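Long-range contact in transcriptional regulator, SorC family (Enterococcus faecalis, PDB 2O0M), which probably regulates transcription by binding DNA, with a domain of the sugar-binding type that would sense a carbohydrate effector: residues A[271-279]-A[286-297]. Sequence-based numbering, arbitrary orientation.
Sequences ESFGYFFDE and KIPRIGLQLKNL
With chi1 at -58°, Tyr275 carries its ring on the side opposite its own carbonyl carbon, while Leu294, its CG swung anti to the backbone N (chi1 -171°), runs antiparallel to the tyrosine side chain and lays CB over one ring face. Leu294 CB lies 3.9 Å from the centroid of the Tyr275 ring, a CH-pi contact displaced toward the phenol end. A hydrogen bond joins the same pair: Leu294 N donates to Tyr275 OH over 3.1 Å, nearly straight at 166°, and ties the phenol oxygen to the first residue of 294-297, whose backbone angles are helical. Alongside, Lys286 runs extended in the same direction as the tyrosine, its CB 3.6 Å from Tyr275 CD1. Phe273 meets Leu292 and Leu297 further along the returning loop: Leu292 CD2 sits over one face of its ring, and Leu297 CD1 arrives obliquely, 3.4 Å from Phe273 CE2. Leu294 CD2 reaches the edge of the Phe277 ring. At the turn, Gly274 O takes the Ile287 N-H at 3.0 Å, and a water bridges that same oxygen to Ile287 O. Glu271 OE2 accepts the Gly274 N-H at 2.8 Å and also forms a salt bridge with Arg253. Tyr319 of helix 313-320 touches both Phe273 and Leu297. The arrangement illustrates a beta hairpin of strands 270-272 and 275-277, closed by a type I' turn from Ser272 to Tyr275, whose second strand pairs antiparallel with the strand ending at Lys286; the loop then folds back over the hairpin's aromatic side chains before strand 302-306 of the putative sugar-binding domain.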
ATOM      1  N   GLU A 271       4.986  -6.932  -6.118  1.00  9.67           N
ATOM      2  CA  GLU A 271       4.636  -7.254  -4.744  1.00  9.60           C
ATOM      3  C   GLU A 271       3.550  -6.289  -4.261  1.00  8.90           C
ATOM      4  O   GLU A 271       3.513  -5.103  -4.636  1.00 10.22           O
ATOM      5  CB  GLU A 271       5.877  -7.140  -3.842  1.00  9.75           C
ATOM      6  CG  GLU A 271       5.656  -7.533  -2.377  1.00 10.10           C
ATOM      7  CD  GLU A 271       5.034  -6.454  -1.530  1.00  9.67           C
ATOM      8  OE1 GLU A 271       5.010  -5.279  -1.956  1.00 10.79           O
ATOM      9  OE2 GLU A 271       4.559  -6.778  -0.419  1.00 11.02           O
ATOM     10  N   SER A 272       2.664  -6.803  -3.420  1.00  9.05           N
ATOM     11  CA  SER A 272       1.773  -5.941  -2.652  1.00  9.40           C
ATOM     12  C   SER A 272       1.201  -6.728  -1.474  1.00  9.23           C
ATOM     13  O   SER A 272       0.790  -7.884  -1.636  1.00  9.58           O
ATOM     14  CB  SER A 272       0.653  -5.395  -3.533  1.00 10.05           C
ATOM     15  OG  SER A 272       0.010  -4.323  -2.906  1.00 12.26           O
ATOM     16  N   PHE A 273       1.208  -6.113  -0.295  1.00  9.75           N
ATOM     17  CA  PHE A 273       0.660  -6.727   0.939  1.00 10.17           C
ATOM     18  C   PHE A 273       1.337  -8.047   1.333  1.00 10.81           C
ATOM     19  O   PHE A 273       0.762  -8.843   2.088  1.00 10.47           O
ATOM     20  CB  PHE A 273      -0.846  -6.966   0.835  1.00 11.50           C
ATOM     21  CG  PHE A 273      -1.636  -5.792   0.369  1.00 11.46           C
ATOM     22  CD1 PHE A 273      -1.918  -4.743   1.219  1.00 14.25           C
ATOM     23  CD2 PHE A 273      -2.156  -5.767  -0.910  1.00 14.18           C
ATOM     24  CE1 PHE A 273      -2.681  -3.657   0.766  1.00 14.59           C
ATOM     25  CE2 PHE A 273      -2.906  -4.688  -1.352  1.00 14.39           C
ATOM     26  CZ  PHE A 273      -3.159  -3.651  -0.519  1.00 13.50           C
ATOM     27  N   GLY A 274       2.551  -8.287   0.846  1.00 10.13           N
ATOM     28  CA  GLY A 274       3.241  -9.541   1.128  1.00 10.98           C
ATOM     29  C   GLY A 274       2.849 -10.682   0.213  1.00 11.26           C
ATOM     30  O   GLY A 274       3.110 -11.865   0.534  1.00 12.99           O
ATOM     31  N   TYR A 275       2.206 -10.337  -0.903  1.00 10.96           N
ATOM     32  CA  TYR A 275       1.956 -11.270  -2.004  1.00 11.14           C
ATOM     33  C   TYR A 275       2.832 -10.895  -3.178  1.00 11.10           C
ATOM     34  O   TYR A 275       3.044  -9.708  -3.437  1.00 10.40           O
ATOM     35  CB  TYR A 275       0.494 -11.229  -2.456  1.00 11.52           C
ATOM     36  CG  TYR A 275      -0.500 -11.545  -1.352  1.00 11.45           C
ATOM     37  CD1 TYR A 275      -1.003 -12.825  -1.174  1.00 12.84           C
ATOM     38  CD2 TYR A 275      -0.921 -10.553  -0.475  1.00 11.88           C
ATOM     39  CE1 TYR A 275      -1.905 -13.107  -0.160  1.00 12.32           C
ATOM     40  CE2 TYR A 275      -1.814 -10.819   0.543  1.00 13.31           C
ATOM     41  CZ  TYR A 275      -2.318 -12.091   0.699  1.00 12.87           C
ATOM     42  OH  TYR A 275      -3.217 -12.333   1.718  1.00 13.22           O
ATOM     43  N   PHE A 276       3.328 -11.906  -3.897  1.00 11.43           N
ATOM     44  CA  PHE A 276       4.147 -11.680  -5.085  1.00 12.17           C
ATOM     45  C   PHE A 276       3.436 -12.177  -6.332  1.00 12.42           C
ATOM     46  O   PHE A 276       2.878 -13.263  -6.322  1.00 12.97           O
ATOM     47  CB  PHE A 276       5.504 -12.365  -4.923  1.00 11.35           C
ATOM     48  CG  PHE A 276       6.342 -11.742  -3.855  1.00 11.42           C
ATOM     49  CD1 PHE A 276       7.279 -10.774  -4.180  1.00  9.59           C
ATOM     50  CD2 PHE A 276       6.138 -12.054  -2.514  1.00 11.42           C
ATOM     51  CE1 PHE A 276       8.026 -10.163  -3.209  1.00 11.17           C
ATOM     52  CE2 PHE A 276       6.881 -11.429  -1.522  1.00 11.70           C
ATOM     53  CZ  PHE A 276       7.824 -10.490  -1.866  1.00 11.25           C
ATOM     54  N   PHE A 277       3.469 -11.371  -7.392  1.00 13.13           N
ATOM     55  CA  PHE A 277       2.687 -11.624  -8.609  1.00 14.17           C
ATOM     56  C   PHE A 277       3.589 -11.733  -9.839  1.00 15.09           C
ATOM     57  O   PHE A 277       4.498 -10.933 -10.018  1.00 14.41           O
ATOM     58  CB  PHE A 277       1.689 -10.490  -8.846  1.00 13.86           C
ATOM     59  CG  PHE A 277       0.794 -10.208  -7.670  1.00 12.94           C
ATOM     60  CD1 PHE A 277      -0.494 -10.742  -7.607  1.00 12.08           C
ATOM     61  CD2 PHE A 277       1.231  -9.398  -6.625  1.00 12.90           C
ATOM     62  CE1 PHE A 277      -1.315 -10.475  -6.529  1.00 13.47           C
ATOM     63  CE2 PHE A 277       0.413  -9.138  -5.542  1.00 12.26           C
ATOM     64  CZ  PHE A 277      -0.867  -9.686  -5.489  1.00 13.06           C
ATOM     65  N   ASP A 278       3.322 -12.713 -10.703  1.00 16.81           N
ATOM     66  CA  ASP A 278       4.020 -12.770 -11.984  1.00 17.93           C
ATOM     67  C   ASP A 278       3.294 -11.882 -12.998  1.00 19.04           C
ATOM     68  O   ASP A 278       2.291 -11.251 -12.656  1.00 17.96           O
ATOM     69  CB  ASP A 278       4.213 -14.219 -12.474  1.00 18.18           C
ATOM     70  CG  ASP A 278       2.911 -14.923 -12.817  1.00 18.54           C
ATOM     71  OD1 ASP A 278       1.877 -14.259 -13.019  1.00 18.37           O
ATOM     72  OD2 ASP A 278       2.929 -16.170 -12.897  1.00 17.88           O
ATOM     73  N   GLU A 279       3.810 -11.800 -14.223  1.00 20.44           N
ATOM     74  CA  GLU A 279       3.266 -10.854 -15.212  1.00 21.72           C
ATOM     75  C   GLU A 279       1.823 -11.188 -15.628  1.00 21.96           C
ATOM     76  O   GLU A 279       1.070 -10.307 -16.051  1.00 21.52           O
ATOM     77  CB  GLU A 279       4.190 -10.723 -16.434  1.00 22.24           C
ATOM     78  CG  GLU A 279       4.087 -11.816 -17.470  1.00 24.16           C
ATOM     79  CD  GLU A 279       4.908 -11.513 -18.714  1.00 24.46           C
ATOM     80  OE1 GLU A 279       5.068 -12.427 -19.552  1.00 28.67           O
ATOM     81  OE2 GLU A 279       5.405 -10.369 -18.851  1.00 27.65           O
ATOM     82  N   LYS A 286       3.406 -16.047  -1.226  1.00 16.52           N
ATOM     83  CA  LYS A 286       2.974 -15.136  -0.165  1.00 16.96           C
ATOM     84  C   LYS A 286       3.711 -15.430   1.141  1.00 16.21           C
ATOM     85  O   LYS A 286       4.002 -16.586   1.471  1.00 15.81           O
ATOM     86  CB  LYS A 286       1.460 -15.200   0.038  1.00 17.31           C
ATOM     87  CG  LYS A 286       0.951 -16.532   0.558  1.00 19.45           C
ATOM     88  CD  LYS A 286      -0.563 -16.613   0.467  1.00 20.13           C
ATOM     89  CE  LYS A 286      -1.072 -17.949   1.004  1.00 22.31           C
ATOM     90  NZ  LYS A 286      -2.561 -17.937   1.126  1.00 24.80           N
ATOM     91  N   ILE A 287       4.037 -14.374   1.873  1.00 15.29           N
ATOM     92  CA  ILE A 287       4.693 -14.522   3.173  1.00 15.70           C
ATOM     93  C   ILE A 287       3.633 -14.850   4.224  1.00 15.63           C
ATOM     94  O   ILE A 287       2.434 -14.657   3.978  1.00 15.07           O
ATOM     95  CB  ILE A 287       5.496 -13.259   3.574  1.00 15.39           C
ATOM     96  CG1 ILE A 287       4.572 -12.038   3.731  1.00 15.92           C
ATOM     97  CG2 ILE A 287       6.600 -12.986   2.541  1.00 16.17           C
ATOM     98  CD1 ILE A 287       5.251 -10.844   4.321  1.00 16.35           C
ATOM     99  N   PRO A 288       4.054 -15.367   5.394  1.00 16.03           N
ATOM    100  CA  PRO A 288       3.048 -15.634   6.426  1.00 16.07           C
ATOM    101  C   PRO A 288       2.246 -14.381   6.795  1.00 15.99           C
ATOM    102  O   PRO A 288       2.809 -13.298   6.944  1.00 15.57           O
ATOM    103  CB  PRO A 288       3.885 -16.158   7.599  1.00 16.37           C
ATOM    104  CG  PRO A 288       5.096 -16.745   6.946  1.00 16.31           C
ATOM    105  CD  PRO A 288       5.401 -15.767   5.840  1.00 16.31           C
ATOM    106  N   ARG A 289       0.930 -14.538   6.907  1.00 15.87           N
ATOM    107  CA  ARG A 289       0.031 -13.391   7.015  1.00 16.21           C
ATOM    108  C   ARG A 289      -0.165 -12.967   8.458  1.00 15.95           C
ATOM    109  O   ARG A 289      -0.486 -13.789   9.323  1.00 16.29           O
ATOM    110  CB  ARG A 289      -1.337 -13.698   6.408  1.00 16.16           C
ATOM    111  CG  ARG A 289      -2.362 -12.601   6.645  1.00 16.11           C
ATOM    112  CD  ARG A 289      -3.650 -12.876   5.898  1.00 17.98           C
ATOM    113  NE  ARG A 289      -4.360 -14.042   6.444  1.00 19.40           N
ATOM    114  CZ  ARG A 289      -5.245 -13.994   7.440  1.00 21.45           C
ATOM    115  NH1 ARG A 289      -5.554 -12.844   8.029  1.00 21.09           N
ATOM    116  NH2 ARG A 289      -5.842 -15.111   7.851  1.00 22.54           N
ATOM    117  N   ILE A 290       0.025 -11.675   8.700  1.00 15.59           N
ATOM    118  CA  ILE A 290      -0.340 -11.048   9.954  1.00 15.83           C
ATOM    119  C   ILE A 290      -1.093  -9.785   9.576  1.00 15.75           C
ATOM    120  O   ILE A 290      -0.473  -8.777   9.283  1.00 16.10           O
ATOM    121  CB  ILE A 290       0.880 -10.680  10.804  1.00 15.76           C
ATOM    122  CG1 ILE A 290       1.822 -11.881  10.942  1.00 16.23           C
ATOM    123  CG2 ILE A 290       0.421 -10.151  12.168  1.00 16.48           C
ATOM    124  CD1 ILE A 290       3.136 -11.569  11.615  1.00 16.71           C
ATOM    125  N   GLY A 291      -2.418  -9.861   9.543  1.00 15.83           N
ATOM    126  CA  GLY A 291      -3.246  -8.721   9.128  1.00 16.22           C
ATOM    127  C   GLY A 291      -4.079  -9.025   7.885  1.00 16.59           C
ATOM    128  O   GLY A 291      -4.594 -10.124   7.717  1.00 15.88           O
ATOM    129  N   LEU A 292      -4.186  -8.047   6.997  1.00 17.06           N
ATOM    130  CA  LEU A 292      -5.146  -8.095   5.895  1.00 18.20           C
ATOM    131  C   LEU A 292      -4.991  -9.293   4.968  1.00 17.79           C
ATOM    132  O   LEU A 292      -3.886  -9.626   4.561  1.00 16.26           O
ATOM    133  CB  LEU A 292      -5.013  -6.817   5.053  1.00 18.35           C
ATOM    134  CG  LEU A 292      -5.815  -6.824   3.752  1.00 19.48           C
ATOM    135  CD1 LEU A 292      -7.231  -6.300   3.986  1.00 22.66           C
ATOM    136  CD2 LEU A 292      -5.115  -6.034   2.665  1.00 21.25           C
ATOM    137  N   GLN A 293      -6.115  -9.917   4.614  1.00 18.23           N
ATOM    138  CA  GLN A 293      -6.150 -10.900   3.529  1.00 19.42           C
ATOM    139  C   GLN A 293      -6.438 -10.245   2.179  1.00 18.84           C
ATOM    140  O   GLN A 293      -7.337  -9.419   2.070  1.00 18.25           O
ATOM    141  CB  GLN A 293      -7.247 -11.923   3.778  1.00 20.05           C
ATOM    142  CG  GLN A 293      -7.100 -12.702   5.040  1.00 22.10           C
ATOM    143  CD  GLN A 293      -8.187 -13.758   5.189  1.00 22.36           C
ATOM    144  OE1 GLN A 293      -8.359 -14.610   4.316  1.00 26.94           O
ATOM    145  NE2 GLN A 293      -8.922 -13.705   6.294  1.00 26.94           N
ATOM    146  N   LEU A 294      -5.703 -10.642   1.147  1.00 19.27           N
ATOM    147  CA  LEU A 294      -5.917 -10.111  -0.196  1.00 19.85           C
ATOM    148  C   LEU A 294      -7.387 -10.234  -0.609  1.00 19.99           C
ATOM    149  O   LEU A 294      -7.971  -9.284  -1.138  1.00 19.30           O
ATOM    150  CB  LEU A 294      -5.028 -10.848  -1.202  1.00 19.92           C
ATOM    151  CG  LEU A 294      -4.940 -10.324  -2.637  1.00 20.39           C
ATOM    152  CD1 LEU A 294      -4.348  -8.937  -2.666  1.00 22.43           C
ATOM    153  CD2 LEU A 294      -4.098 -11.269  -3.470  1.00 20.41           C
ATOM    154  N   LYS A 295      -7.984 -11.395  -0.344  1.00 20.53           N
ATOM    155  CA  LYS A 295      -9.377 -11.650  -0.742  1.00 21.61           C
ATOM    156  C   LYS A 295     -10.355 -10.629  -0.152  1.00 21.45           C
ATOM    157  O   LYS A 295     -11.408 -10.350  -0.737  1.00 22.48           O
ATOM    158  CB  LYS A 295      -9.822 -13.074  -0.365  1.00 22.27           C
ATOM    159  CG  LYS A 295     -10.268 -13.256   1.078  1.00 24.04           C
ATOM    160  CD  LYS A 295     -10.832 -14.653   1.311  1.00 24.31           C
ATOM    161  CE  LYS A 295     -11.324 -14.833   2.735  1.00 25.78           C
ATOM    162  NZ  LYS A 295     -11.408 -16.287   3.072  1.00 27.85           N
ATOM    163  N   ASN A 296     -10.022 -10.085   1.009  1.00 20.97           N
ATOM    164  CA  ASN A 296     -10.928  -9.172   1.697  1.00 20.58           C
ATOM    165  C   ASN A 296     -10.829  -7.734   1.204  1.00 19.45           C
ATOM    166  O   ASN A 296     -11.667  -6.908   1.556  1.00 18.67           O
ATOM    167  CB  ASN A 296     -10.710  -9.233   3.203  1.00 21.45           C
ATOM    168  CG  ASN A 296     -11.154 -10.565   3.811  1.00 23.09           C
ATOM    169  OD1 ASN A 296     -12.036 -11.254   3.287  1.00 26.65           O
ATOM    170  ND2 ASN A 296     -10.542 -10.924   4.924  1.00 24.55           N
ATOM    171  N   LEU A 297      -9.821  -7.428   0.388  1.00 18.39           N
ATOM    172  CA  LEU A 297      -9.745  -6.089  -0.210  1.00 18.67           C
ATOM    173  C   LEU A 297     -10.987  -5.766  -1.017  1.00 17.82           C
ATOM    174  O   LEU A 297     -11.411  -4.617  -1.045  1.00 16.74           O
ATOM    175  CB  LEU A 297      -8.540  -5.950  -1.138  1.00 19.13           C
ATOM    176  CG  LEU A 297      -7.174  -5.691  -0.545  1.00 22.31           C
ATOM    177  CD1 LEU A 297      -6.215  -5.455  -1.699  1.00 22.99           C
ATOM    178  CD2 LEU A 297      -7.199  -4.481   0.385  1.00 23.10           C
TER
HETATM  179  O   HOH W   1       1.189 -12.679   2.606  1.00 21.74           O